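Local structure of alkaline phosphatase (Antarctic bacterium, 2W5V) at residues Ser52-Lys57 and Asn62-Lys67; Ile186-Gly189 and Thr193-Thr196; Lys35-Leu40 and Lys369-Asn374; Gly126-Ser131 and Ser232-Leu237. The protein probably hydrolyses phosphate monoesters at alkaline pH, using bound zinc and magnesium ions in the manner of the alkaline phosphatase family. The protein carries 1 engineered substitution. One frame throughout, in Å; residues are numbered along the deposited sequence.

Contact 1: residues Ser52-Lys57 and Asn62-Lys67; sequences STFYFK and NYTQFK
Phe-54 reaches across to Thr-64 with the far end of its ring, while the backbones stay well apart. Its CB does not aim at 62-67; chi1 of -72° puts CG beside its own backbone N, opposite the carbonyl carbon, and the ring carries the side chain over the gap. At the end, CE2 lies 3.4 Å from Thr-64 CG2, and CZ is 3.6 Å from that same methyl. CZ also approaches Tyr-63, 4.3 Å from its CB. The methyl and the ring pass each other in opposite directions, and the approach is oblique. A long flat residue suits this place because it bridges a distance that a short aliphatic chain could not span; Pro-61 of its own chain and Leu-341 of the second subunit also pack on it.

A second touch runs nearly at right angles, with Thr-53 OG1 3.8 Å from Tyr-63 CD1. This hydroxyl is hydrogen-bonded to Ile-50 O, and Thr-64 OG1 likewise to Pro-61 O. Lys-57 NZ forms salt bridges with Asp-278 and Asp-279, and Asp-278 also accepts from the backbone N of Asn-62 and Tyr-63. Both segments belong to the connection between helix 47-52 and strand 68-73, which folds on itself through the 3-10 turn 62-65, against helix 267-291 and beside the second subunit. With no hydrogen bond passing directly between the segments, the chemistry implies van der Waals contact, mostly apolar, supplemented by one shared carboxylate from that helix.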
loop_
_atom_site.group_PDB
_atom_site.type_symbol
_atom_site.label_atom_id
_atom_site.label_comp_id
_atom_site.label_asym_id
_atom_site.label_seq_id
_atom_site.Cartn_x
_atom_site.Cartn_y
_atom_site.Cartn_z
ATOM N N SER B 52 -10.598 2.316 3.420
ATOM C CA SER B 52 -11.983 2.455 3.862
ATOM C C SER B 52 -12.478 3.898 3.775
ATOM O O SER B 52 -13.664 4.126 3.569
ATOM C CB SER B 52 -12.194 1.871 5.274
ATOM O OG SER B 52 -11.555 2.650 6.269
ATOM N N THR B 53 -11.581 4.874 3.913
ATOM C CA THR B 53 -11.991 6.276 3.816
ATOM C C THR B 53 -12.490 6.638 2.416
ATOM O O THR B 53 -13.174 7.647 2.240
ATOM C CB THR B 53 -10.867 7.257 4.220
ATOM O OG1 THR B 53 -9.786 7.190 3.274
ATOM C CG2 THR B 53 -10.332 6.920 5.601
ATOM N N PHE B 54 -12.144 5.819 1.424
ATOM C CA PHE B 54 -12.574 6.052 0.048
ATOM C C PHE B 54 -13.961 5.477 -0.210
ATOM O O PHE B 54 -14.530 5.685 -1.285
ATOM C CB PHE B 54 -11.568 5.458 -0.952
ATOM C CG PHE B 54 -10.272 6.222 -1.028
ATOM C CD1 PHE B 54 -9.317 6.093 -0.038
ATOM C CD2 PHE B 54 -10.018 7.081 -2.084
ATOM C CE1 PHE B 54 -8.127 6.803 -0.098
ATOM C CE2 PHE B 54 -8.828 7.794 -2.146
ATOM C CZ PHE B 54 -7.886 7.651 -1.155
ATOM N N TYR B 55 -14.500 4.753 0.770
ATOM C CA TYR B 55 -15.812 4.115 0.619
ATOM C C TYR B 55 -16.792 4.451 1.734
ATOM O O TYR B 55 -18.014 4.400 1.540
ATOM C CB TYR B 55 -15.657 2.596 0.545
ATOM C CG TYR B 55 -14.917 2.125 -0.682
ATOM C CD1 TYR B 55 -13.539 1.973 -0.662
ATOM C CD2 TYR B 55 -15.592 1.850 -1.867
ATOM C CE1 TYR B 55 -12.845 1.550 -1.771
ATOM C CE2 TYR B 55 -14.901 1.424 -2.999
ATOM C CZ TYR B 55 -13.524 1.280 -2.941
ATOM O OH TYR B 55 -12.810 0.861 -4.042
ATOM N N PHE B 56 -16.265 4.772 2.909
ATOM C CA PHE B 56 -17.116 4.962 4.081
ATOM C C PHE B 56 -17.008 6.354 4.688
ATOM O O PHE B 56 -17.398 6.569 5.829
ATOM C CB PHE B 56 -16.808 3.894 5.131
ATOM C CG PHE B 56 -17.156 2.508 4.689
ATOM C CD1 PHE B 56 -16.188 1.658 4.197
ATOM C CD2 PHE B 56 -18.467 2.062 4.749
ATOM C CE1 PHE B 56 -16.510 0.382 3.784
ATOM C CE2 PHE B 56 -18.794 0.787 4.336
ATOM C CZ PHE B 56 -17.812 -0.054 3.850
ATOM N N LYS B 57 -16.482 7.297 3.921
ATOM C CA LYS B 57 -16.426 8.674 4.376
ATOM C C LYS B 57 -17.173 9.573 3.403
ATOM O O LYS B 57 -17.113 9.371 2.193
ATOM C CB LYS B 57 -14.977 9.146 4.502
ATOM C CG LYS B 57 -14.857 10.461 5.242
ATOM C CD LYS B 57 -13.419 10.898 5.428
ATOM C CE LYS B 57 -13.364 12.052 6.425
ATOM N NZ LYS B 57 -12.044 12.739 6.456
ATOM N N ASN B 62 -8.572 13.213 2.589
ATOM C CA ASN B 62 -7.414 14.089 2.496
ATOM C C ASN B 62 -6.171 13.325 2.044
ATOM O O ASN B 62 -5.223 13.911 1.523
ATOM C CB ASN B 62 -7.207 14.827 3.819
ATOM C CG ASN B 62 -8.290 15.858 4.067
ATOM O OD1 ASN B 62 -8.453 16.786 3.277
ATOM N ND2 ASN B 62 -9.044 15.695 5.150
ATOM N N TYR B 63 -6.189 12.007 2.211
ATOM C CA TYR B 63 -5.142 11.181 1.615
ATOM C C TYR B 63 -4.866 11.550 0.149
ATOM O O TYR B 63 -3.724 11.488 -0.300
ATOM C CB TYR B 63 -5.492 9.688 1.706
ATOM C CG TYR B 63 -5.267 9.069 3.065
ATOM C CD1 TYR B 63 -6.338 8.754 3.890
ATOM C CD2 TYR B 63 -3.986 8.806 3.524
ATOM C CE1 TYR B 63 -6.134 8.193 5.150
ATOM C CE2 TYR B 63 -3.766 8.243 4.780
ATOM C CZ TYR B 63 -4.844 7.937 5.587
ATOM O OH TYR B 63 -4.634 7.370 6.833
ATOM N N THR B 64 -5.904 11.916 -0.603
ATOM C CA THR B 64 -5.733 12.141 -2.042
ATOM C C THR B 64 -4.881 13.370 -2.378
ATOM O O THR B 64 -4.489 13.560 -3.526
ATOM C CB THR B 64 -7.075 12.259 -2.790
ATOM O OG1 THR B 64 -7.802 13.381 -2.280
ATOM C CG2 THR B 64 -7.893 10.991 -2.624
ATOM N N GLN B 65 -4.612 14.206 -1.385
ATOM C CA GLN B 65 -3.742 15.361 -1.592
ATOM C C GLN B 65 -2.274 14.969 -1.766
ATOM O O GLN B 65 -1.476 15.767 -2.251
ATOM C CB GLN B 65 -3.868 16.352 -0.433
ATOM C CG GLN B 65 -5.240 16.972 -0.279
ATOM C CD GLN B 65 -5.277 18.062 0.774
ATOM O OE1 GLN B 65 -4.502 19.019 0.721
ATOM N NE2 GLN B 65 -6.183 17.927 1.736
ATOM N N PHE B 66 -1.907 13.753 -1.362
ATOM C CA PHE B 66 -0.500 13.353 -1.388
ATOM C C PHE B 66 -0.044 12.834 -2.745
ATOM O O PHE B 66 -0.769 12.106 -3.414
ATOM C CB PHE B 66 -0.206 12.278 -0.332
ATOM C CG PHE B 66 -0.244 12.780 1.082
ATOM C CD1 PHE B 66 -1.358 12.560 1.883
ATOM C CD2 PHE B 66 0.842 13.457 1.622
ATOM C CE1 PHE B 66 -1.387 13.017 3.187
ATOM C CE2 PHE B 66 0.817 13.913 2.931
ATOM C CZ PHE B 66 -0.294 13.693 3.709
ATOM N N LYS B 67 1.169 13.204 -3.134
ATOM C CA LYS B 67 1.776 12.690 -4.353
ATOM C C LYS B 67 2.927 11.749 -3.997
ATOM O O LYS B 67 3.037 10.636 -4.524
ATOM C CB LYS B 67 2.294 13.846 -5.213
ATOM C CG LYS B 67 1.209 14.797 -5.675
ATOM C CD LYS B 67 0.118 14.028 -6.408
ATOM C CE LYS B 67 -1.027 14.918 -6.842
ATOM N NZ LYS B 67 -2.092 14.119 -7.529
#

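Contact 2: residues Ile186-Gly189 and Thr193-Thr196; sequences ILKG and TINT
Ile-194 meets both Leu-187 and Lys-188 of helix 183-188. The end of its longer branch, CD1, lies 4.0 Å from Leu-187 CD1, the two side chains crossing at about a right angle. One atom nearer the backbone, Ile-194 CG1 sits 4.0 Å from Lys-188 CG. The lysine then runs on past the isoleucine: its chain is extended beyond CG, which brings CE to 4.2 Å from Ile-194 CB. Ile-194 owes this reach to its torsions, chi1 of -59° setting CG1 beside the backbone N and chi2 of -63° folding CD1 over to the leucine.

Behind this first shell stands Phe-166 of strand 165-169, which touches both Leu-187 and Ile-194; Leu-187 also rests on Met-158 and Thr-159. The strand itself fixes which way Ile-194 faces. Thr-193 and Asn-195 turn away from the helix, as alternation along a strand requires, and their backbones bond to strand 210-214, the neighbour of this outermost strand of the large sheet within the chain.

Each residue type fits its depth. Leucine is buried, a beta-branched isoleucine suits the strand, and a lysine at the surface can lend its methylenes while its ammonium group continues past. No hydrogen bond joins the two segments, so the chemistry implies that the direct contact is apolar and helps seat the helix on the sheet margin, together with Phe-166.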
loop_
_atom_site.group_PDB
_atom_site.type_symbol
_atom_site.label_atom_id
_atom_site.label_comp_id
_atom_site.label_asym_id
_atom_site.label_seq_id
_atom_site.Cartn_x
_atom_site.Cartn_y
_atom_site.Cartn_z
ATOM N N ILE B 186 4.300 17.948 40.029
ATOM C CA ILE B 186 5.659 17.953 39.503
ATOM C C ILE B 186 5.688 18.530 38.083
ATOM O O ILE B 186 6.594 19.286 37.734
ATOM C CB ILE B 186 6.280 16.537 39.527
ATOM C CG1 ILE B 186 6.228 15.961 40.946
ATOM C CG2 ILE B 186 7.708 16.569 39.010
ATOM C CD1 ILE B 186 7.004 14.675 41.118
ATOM N N LEU B 187 4.693 18.184 37.273
ATOM C CA LEU B 187 4.583 18.781 35.944
ATOM C C LEU B 187 4.532 20.300 36.030
ATOM O O LEU B 187 5.282 20.994 35.342
ATOM C CB LEU B 187 3.338 18.279 35.206
ATOM C CG LEU B 187 3.475 17.032 34.335
ATOM C CD1 LEU B 187 2.131 16.683 33.719
ATOM C CD2 LEU B 187 4.522 17.243 33.257
ATOM N N LYS B 188 3.631 20.812 36.865
ATOM C CA LYS B 188 3.420 22.254 36.966
ATOM C C LYS B 188 4.651 22.963 37.519
ATOM O O LYS B 188 4.907 24.123 37.198
ATOM C CB LYS B 188 2.212 22.563 37.842
ATOM C CG LYS B 188 0.890 22.020 37.329
ATOM C CD LYS B 188 -0.202 22.272 38.361
ATOM C CE LYS B 188 -1.504 21.594 37.993
ATOM N NZ LYS B 188 -2.473 21.647 39.122
ATOM N N GLY B 189 5.406 22.264 38.360
ATOM C CA GLY B 189 6.625 22.818 38.922
ATOM C C GLY B 189 7.751 22.785 37.908
ATOM O O GLY B 189 8.842 23.277 38.174
ATOM N N THR B 193 1.704 24.562 32.280
ATOM C CA THR B 193 0.337 24.917 32.609
ATOM C C THR B 193 -0.515 23.723 32.207
ATOM O O THR B 193 -0.411 23.242 31.083
ATOM C CB THR B 193 -0.122 26.179 31.857
ATOM O OG1 THR B 193 0.655 27.305 32.300
ATOM C CG2 THR B 193 -1.594 26.453 32.126
ATOM N N ILE B 194 -1.339 23.228 33.126
ATOM C CA ILE B 194 -2.118 22.020 32.860
ATOM C C ILE B 194 -3.617 22.295 32.902
ATOM O O ILE B 194 -4.116 22.890 33.846
ATOM C CB ILE B 194 -1.803 20.909 33.884
ATOM C CG1 ILE B 194 -0.320 20.540 33.849
ATOM C CG2 ILE B 194 -2.688 19.687 33.648
ATOM C CD1 ILE B 194 0.137 19.952 32.536
ATOM N N ASN B 195 -4.326 21.846 31.876
ATOM C CA ASN B 195 -5.777 21.921 31.852
ATOM C C ASN B 195 -6.337 20.506 31.806
ATOM O O ASN B 195 -5.930 19.694 30.970
ATOM C CB ASN B 195 -6.243 22.747 30.647
ATOM C CG ASN B 195 -7.749 22.923 30.596
ATOM O OD1 ASN B 195 -8.506 21.980 30.821
ATOM N ND2 ASN B 195 -8.193 24.139 30.283
ATOM N N THR B 196 -7.257 20.202 32.712
ATOM C CA THR B 196 -7.853 18.876 32.745
ATOM C C THR B 196 -9.348 18.947 32.509
ATOM O O THR B 196 -10.062 17.982 32.769
ATOM C CB THR B 196 -7.605 18.171 34.086
ATOM O OG1 THR B 196 -8.287 18.879 35.133
ATOM C CG2 THR B 196 -6.124 18.124 34.393
#

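Contact 3: residues Lys35-Leu40 and Lys369-Asn374; sequences KNVILL and KVTKWN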
loop_
_atom_site.group_PDB
_atom_site.type_symbol
_atom_site.label_atom_id
_atom_site.label_comp_id
_atom_site.label_asym_id
_atom_site.label_seq_id
_atom_site.Cartn_x
_atom_site.Cartn_y
_atom_site.Cartn_z
ATOM N N LYS B 35 11.151 23.934 7.578
ATOM C CA LYS B 35 11.383 24.542 8.884
ATOM C C LYS B 35 10.665 23.750 9.970
ATOM O O LYS B 35 11.208 23.515 11.054
ATOM C CB LYS B 35 10.886 25.984 8.876
ATOM C CG LYS B 35 10.858 26.663 10.247
ATOM C CD LYS B 35 10.387 28.114 10.118
ATOM C CE LYS B 35 10.441 28.847 11.447
ATOM N NZ LYS B 35 10.237 30.314 11.289
ATOM N N ASN B 36 9.443 23.329 9.661
ATOM C CA ASN B 36 8.592 22.593 10.588
ATOM C C ASN B 36 8.308 21.180 10.098
ATOM O O ASN B 36 8.334 20.911 8.898
ATOM C CB ASN B 36 7.253 23.315 10.748
ATOM C CG ASN B 36 7.414 24.794 11.020
ATOM O OD1 ASN B 36 8.054 25.188 11.988
ATOM N ND2 ASN B 36 6.811 25.624 10.172
ATOM N N VAL B 37 8.001 20.288 11.032
ATOM C CA VAL B 37 7.633 18.921 10.695
ATOM C C VAL B 37 6.410 18.499 11.512
ATOM O O VAL B 37 6.360 18.707 12.725
ATOM C CB VAL B 37 8.773 17.947 11.002
ATOM C CG1 VAL B 37 8.342 16.523 10.676
ATOM C CG2 VAL B 37 10.017 18.316 10.218
ATOM N N ILE B 38 5.414 17.943 10.835
ATOM C CA ILE B 38 4.276 17.337 11.509
ATOM C C ILE B 38 4.238 15.863 11.126
ATOM O O ILE B 38 4.153 15.525 9.949
ATOM C CB ILE B 38 2.960 18.005 11.100
ATOM C CG1 ILE B 38 2.988 19.502 11.445
ATOM C CG2 ILE B 38 1.790 17.300 11.773
ATOM C CD1 ILE B 38 1.880 20.305 10.781
ATOM N N LEU B 39 4.337 14.987 12.119
ATOM C CA LEU B 39 4.302 13.553 11.880
ATOM C C LEU B 39 3.000 12.969 12.426
ATOM O O LEU B 39 2.762 12.986 13.630
ATOM C CB LEU B 39 5.506 12.891 12.549
ATOM C CG LEU B 39 5.483 11.369 12.532
ATOM C CD1 LEU B 39 5.464 10.847 11.093
ATOM C CD2 LEU B 39 6.677 10.833 13.296
ATOM N N LEU B 40 2.136 12.488 11.540
ATOM C CA LEU B 40 0.849 11.944 11.968
ATOM C C LEU B 40 0.905 10.435 11.847
ATOM O O LEU B 40 1.278 9.893 10.805
ATOM C CB LEU B 40 -0.290 12.495 11.109
ATOM C CG LEU B 40 -0.360 14.019 11.026
ATOM C CD1 LEU B 40 -1.324 14.464 9.964
ATOM C CD2 LEU B 40 -0.756 14.583 12.362
ATOM N N LYS B 369 17.669 14.093 8.140
ATOM C CA LYS B 369 18.326 14.496 6.901
ATOM C C LYS B 369 17.719 15.750 6.258
ATOM O O LYS B 369 18.440 16.673 5.891
ATOM C CB LYS B 369 18.335 13.347 5.887
ATOM C CG LYS B 369 18.948 13.735 4.558
ATOM C CD LYS B 369 18.897 12.600 3.552
ATOM C CE LYS B 369 19.430 13.060 2.196
ATOM N NZ LYS B 369 19.473 11.944 1.209
ATOM N N VAL B 370 16.399 15.786 6.110
ATOM C CA VAL B 370 15.779 16.904 5.403
ATOM C C VAL B 370 15.750 18.207 6.211
ATOM O O VAL B 370 15.835 19.287 5.637
ATOM C CB VAL B 370 14.365 16.555 4.859
ATOM C CG1 VAL B 370 14.443 15.306 3.992
ATOM C CG2 VAL B 370 13.374 16.363 5.993
ATOM N N THR B 371 15.644 18.106 7.533
ATOM C CA THR B 371 15.610 19.301 8.377
ATOM C C THR B 371 17.003 19.881 8.588
ATOM O O THR B 371 17.140 21.050 8.928
ATOM C CB THR B 371 15.075 19.010 9.776
ATOM O OG1 THR B 371 15.939 18.064 10.423
ATOM C CG2 THR B 371 13.634 18.487 9.715
ATOM N N LYS B 372 18.024 19.048 8.417
ATOM C CA LYS B 372 19.417 19.463 8.638
ATOM C C LYS B 372 19.712 19.869 10.084
ATOM O O LYS B 372 20.676 20.591 10.363
ATOM C CB LYS B 372 19.820 20.549 7.626
ATOM C CG LYS B 372 19.514 20.088 6.188
ATOM C CD LYS B 372 19.938 21.064 5.107
ATOM C CE LYS B 372 19.582 20.483 3.738
ATOM N NZ LYS B 372 20.027 21.346 2.610
ATOM N N TRP B 373 18.898 19.376 11.012
ATOM C CA TRP B 373 19.160 19.607 12.430
ATOM C C TRP B 373 20.480 18.958 12.856
ATOM O O TRP B 373 20.874 17.925 12.304
ATOM C CB TRP B 373 18.015 19.054 13.285
ATOM C CG TRP B 373 16.720 19.772 13.086
ATOM C CD1 TRP B 373 16.553 21.055 12.645
ATOM C CD2 TRP B 373 15.408 19.265 13.353
ATOM N NE1 TRP B 373 15.219 21.372 12.609
ATOM C CE2 TRP B 373 14.493 20.290 13.040
ATOM C CE3 TRP B 373 14.919 18.048 13.829
ATOM C CZ2 TRP B 373 13.111 20.128 13.175
ATOM C CZ3 TRP B 373 13.542 17.888 13.962
ATOM C CH2 TRP B 373 12.658 18.924 13.636
ATOM N N ASN B 374 21.164 19.568 13.823
ATOM C CA ASN B 374 22.360 18.961 14.416
ATOM C C ASN B 374 21.994 17.721 15.234
ATOM O O ASN B 374 21.109 17.772 16.085
ATOM C CB ASN B 374 23.097 19.949 15.325
ATOM C CG ASN B 374 23.536 21.210 14.595
ATOM O OD1 ASN B 374 23.142 22.314 14.956
ATOM N ND2 ASN B 374 24.354 21.048 13.569
HETATM O O HOH W 1 13.908 23.693 11.548
#
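Thr-371 OG1 is a polar atom with several partners: it accepts a hydrogen bond from the backbone N of Trp-373, 3.3 Å away and fairly straight at 164°, and its one proton can serve Ile-367 O or Leu-368 O, about one turn back, or be shared between them. The acceptance from two residues on makes an ST turn, formed where the chain leaves helix 362-371 and Lys-372 takes a positive phi of 63°. The same hydroxyl lies 3.1 Å above one face of the Trp-373 ring, toward its rim.

With OG1 held between the backbone N and the carbonyl carbon (chi1 61°), the methyl of Thr-371 is left to face the strand. CG2 meets Val-37 CG2 at 3.7 Å, the two side chains crossing almost perpendicularly. Val-37 CG2 also comes obliquely to the indole, 4.4 Å from Trp-373 CH2. Were an alanine here instead of Thr-371, the backbone N-H of Trp-373 would probably be left without its acceptor, and Val-37 would face a gap where the methyl had been.

A water completes the junction. It lies in the plane of the indole at its edge, accepts from Trp-373 NE1 at 2.9 Å and donates to Lys-35 O at 2.8 Å, so the one polar atom of the tryptophan side chain is linked through the water to the carbonyl just before the strand. Threonine, offering both a hydroxyl and a methyl, and tryptophan, offering a flat apolar surface with one N-H, each serve two purposes. Joining the C-terminal helix to strand 36-42, an interior strand of the large sheet, is typical of the helix-on-sheet layering of the alkaline phosphatase alpha/beta fold.

Contact 4: residues Gly126-Ser131 and Ser232-Leu237; sequences GVVATS and SAATDL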
loop_
_atom_site.group_PDB
_atom_site.type_symbol
_atom_site.label_atom_id
_atom_site.label_comp_id
_atom_site.label_asym_id
_atom_site.label_seq_id
_atom_site.Cartn_x
_atom_site.Cartn_y
_atom_site.Cartn_z
ATOM N N GLY B 126 5.734 19.067 20.318
ATOM C CA GLY B 126 4.437 18.706 20.852
ATOM C C GLY B 126 4.002 17.292 20.508
ATOM O O GLY B 126 4.409 16.725 19.490
ATOM N N VAL B 127 3.152 16.729 21.360
ATOM C CA VAL B 127 2.642 15.382 21.171
ATOM C C VAL B 127 1.147 15.324 21.487
ATOM O O VAL B 127 0.714 15.733 22.570
ATOM C CB VAL B 127 3.405 14.392 22.055
ATOM C CG1 VAL B 127 2.726 13.046 22.052
ATOM C CG2 VAL B 127 4.846 14.271 21.576
ATOM N N VAL B 128 0.365 14.828 20.536
ATOM C CA VAL B 128 -1.082 14.703 20.698
ATOM C C VAL B 128 -1.488 13.252 20.467
ATOM O O VAL B 128 -0.910 12.582 19.601
ATOM C CB VAL B 128 -1.831 15.627 19.706
ATOM C CG1 VAL B 128 -3.324 15.346 19.727
ATOM C CG2 VAL B 128 -1.549 17.086 20.029
ATOM N N ALA B 129 -2.465 12.760 21.235
ATOM C CA ALA B 129 -2.906 11.369 21.116
ATOM C C ALA B 129 -4.345 11.183 21.594
ATOM O O ALA B 129 -4.803 11.928 22.451
ATOM C CB ALA B 129 -1.986 10.466 21.910
ATOM N N THR B 130 -5.046 10.179 21.061
ATOM C CA THR B 130 -6.404 9.879 21.524
ATOM C C THR B 130 -6.411 8.766 22.567
ATOM O O THR B 130 -7.441 8.469 23.170
ATOM C CB THR B 130 -7.375 9.527 20.374
ATOM O OG1 THR B 130 -6.884 8.385 19.662
ATOM C CG2 THR B 130 -7.514 10.697 19.417
ATOM N N SER B 131 -5.255 8.149 22.774
ATOM C CA SER B 131 -5.077 7.226 23.887
ATOM C C SER B 131 -4.633 8.026 25.106
ATOM O O SER B 131 -4.625 9.258 25.092
ATOM C CB SER B 131 -3.993 6.196 23.552
ATOM O OG SER B 131 -2.768 6.845 23.220
ATOM N N SER B 232 -8.136 16.858 15.476
ATOM C CA SER B 232 -7.871 18.026 14.642
ATOM C C SER B 232 -7.664 19.291 15.474
ATOM O O SER B 232 -6.686 20.011 15.282
ATOM C CB SER B 232 -8.993 18.250 13.628
ATOM O OG SER B 232 -9.008 17.203 12.676
ATOM N N ALA B 233 -8.589 19.558 16.391
ATOM C CA ALA B 233 -8.539 20.779 17.189
ATOM C C ALA B 233 -7.253 20.867 18.008
ATOM O O ALA B 233 -6.658 21.938 18.127
ATOM C CB ALA B 233 -9.763 20.881 18.103
ATOM N N ALA B 234 -6.833 19.739 18.577
ATOM C CA ALA B 234 -5.637 19.712 19.412
ATOM C C ALA B 234 -4.376 19.862 18.568
ATOM O O ALA B 234 -3.409 20.491 18.992
ATOM C CB ALA B 234 -5.584 18.437 20.234
ATOM N N THR B 235 -4.390 19.284 17.371
ATOM C CA THR B 235 -3.279 19.456 16.442
ATOM C C THR B 235 -3.178 20.921 15.997
ATOM O O THR B 235 -2.090 21.498 15.942
ATOM C CB THR B 235 -3.446 18.546 15.207
ATOM O OG1 THR B 235 -3.486 17.180 15.631
ATOM C CG2 THR B 235 -2.288 18.726 14.245
ATOM N N ASP B 236 -4.319 21.526 15.686
ATOM C CA ASP B 236 -4.330 22.918 15.249
ATOM C C ASP B 236 -3.872 23.838 16.377
ATOM O O ASP B 236 -3.178 24.836 16.154
ATOM C CB ASP B 236 -5.728 23.325 14.793
ATOM C CG ASP B 236 -5.740 24.680 14.119
ATOM O OD1 ASP B 236 -5.176 24.789 13.007
ATOM O OD2 ASP B 236 -6.308 25.632 14.699
ATOM N N LEU B 237 -4.276 23.501 17.594
ATOM C CA LEU B 237 -3.868 24.270 18.760
ATOM C C LEU B 237 -2.354 24.138 18.969
ATOM O O LEU B 237 -1.666 25.128 19.233
ATOM C CB LEU B 237 -4.624 23.791 19.998
ATOM C CG LEU B 237 -4.467 24.638 21.256
ATOM C CD1 LEU B 237 -4.996 26.046 21.016
ATOM C CD2 LEU B 237 -5.193 23.979 22.412
#
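Strand 124-129 and helix 230-242 lie close together where Val-128 faces Thr-235, their CA atoms 6.7 Å apart. The extended chain turns a corner at Thr-130 and Ser-131. On the other side the helix is regular, with Asp-236 N bonded to Ser-232 O at 2.8 Å and the next N-H paired in the same way.

Val-128 carries the strand's whole share of the contact, its CB directed at the helix. Its chi1 of 171° places CG1 opposite the backbone N, and this methyl meets Ala-234 CB at 3.9 Å. The other branch, CG2, goes to the helix backbone instead, 4.0 Å from Ala-234 O. A branched valine can thus touch the alanine's methyl with one branch and its carbonyl with the other, and the single methyl of alanine suits a spot where the helix comes so near the sheet.

Thr-235 contributes more loosely, with its OG1 4.5 Å from Val-128 CG1. That hydroxyl is hydrogen-bonded to Leu-231 O one turn back along the helix and to Ser-253 OG on strand 249-255, giving a buried polar atom two partners and tying the helix to a second strand. Val-128 itself touches Ser-253, so the helix lies over the adjoining strands 124-129 and 249-255.

Just beyond, Ala-129 touches Glu-254, a ligand of the bound magnesium, whose side chain is about 7 Å from that of Val-128. A helix laid over the interior of a largely parallel sheet, near strand ends that carry metal ligands, is characteristic of the alkaline phosphatase alpha/beta fold.

Contacts 2, 3 and 4 all reach the large sheet: contact 4 at strand 124-129 and contact 3 at strand 36-42, both interior and separated by strand 249-255, and contact 2 at strand 192-195 on the margin. The centres of contacts 3 and 4 lie about 18 Å apart, those of contacts 2 and 4 about 17 Å. Contact 1, before strand 68-73, adjoins the second subunit; its centre is about 37 Å from that of contact 2, across the chain's centre. Along the sequence, contact 3 encloses all the others; contact 1 precedes contact 4, within which contact 2 is nested. They sample separate parts of one alpha/beta fold, from the subunit interface to the sheet edge, without touching one another.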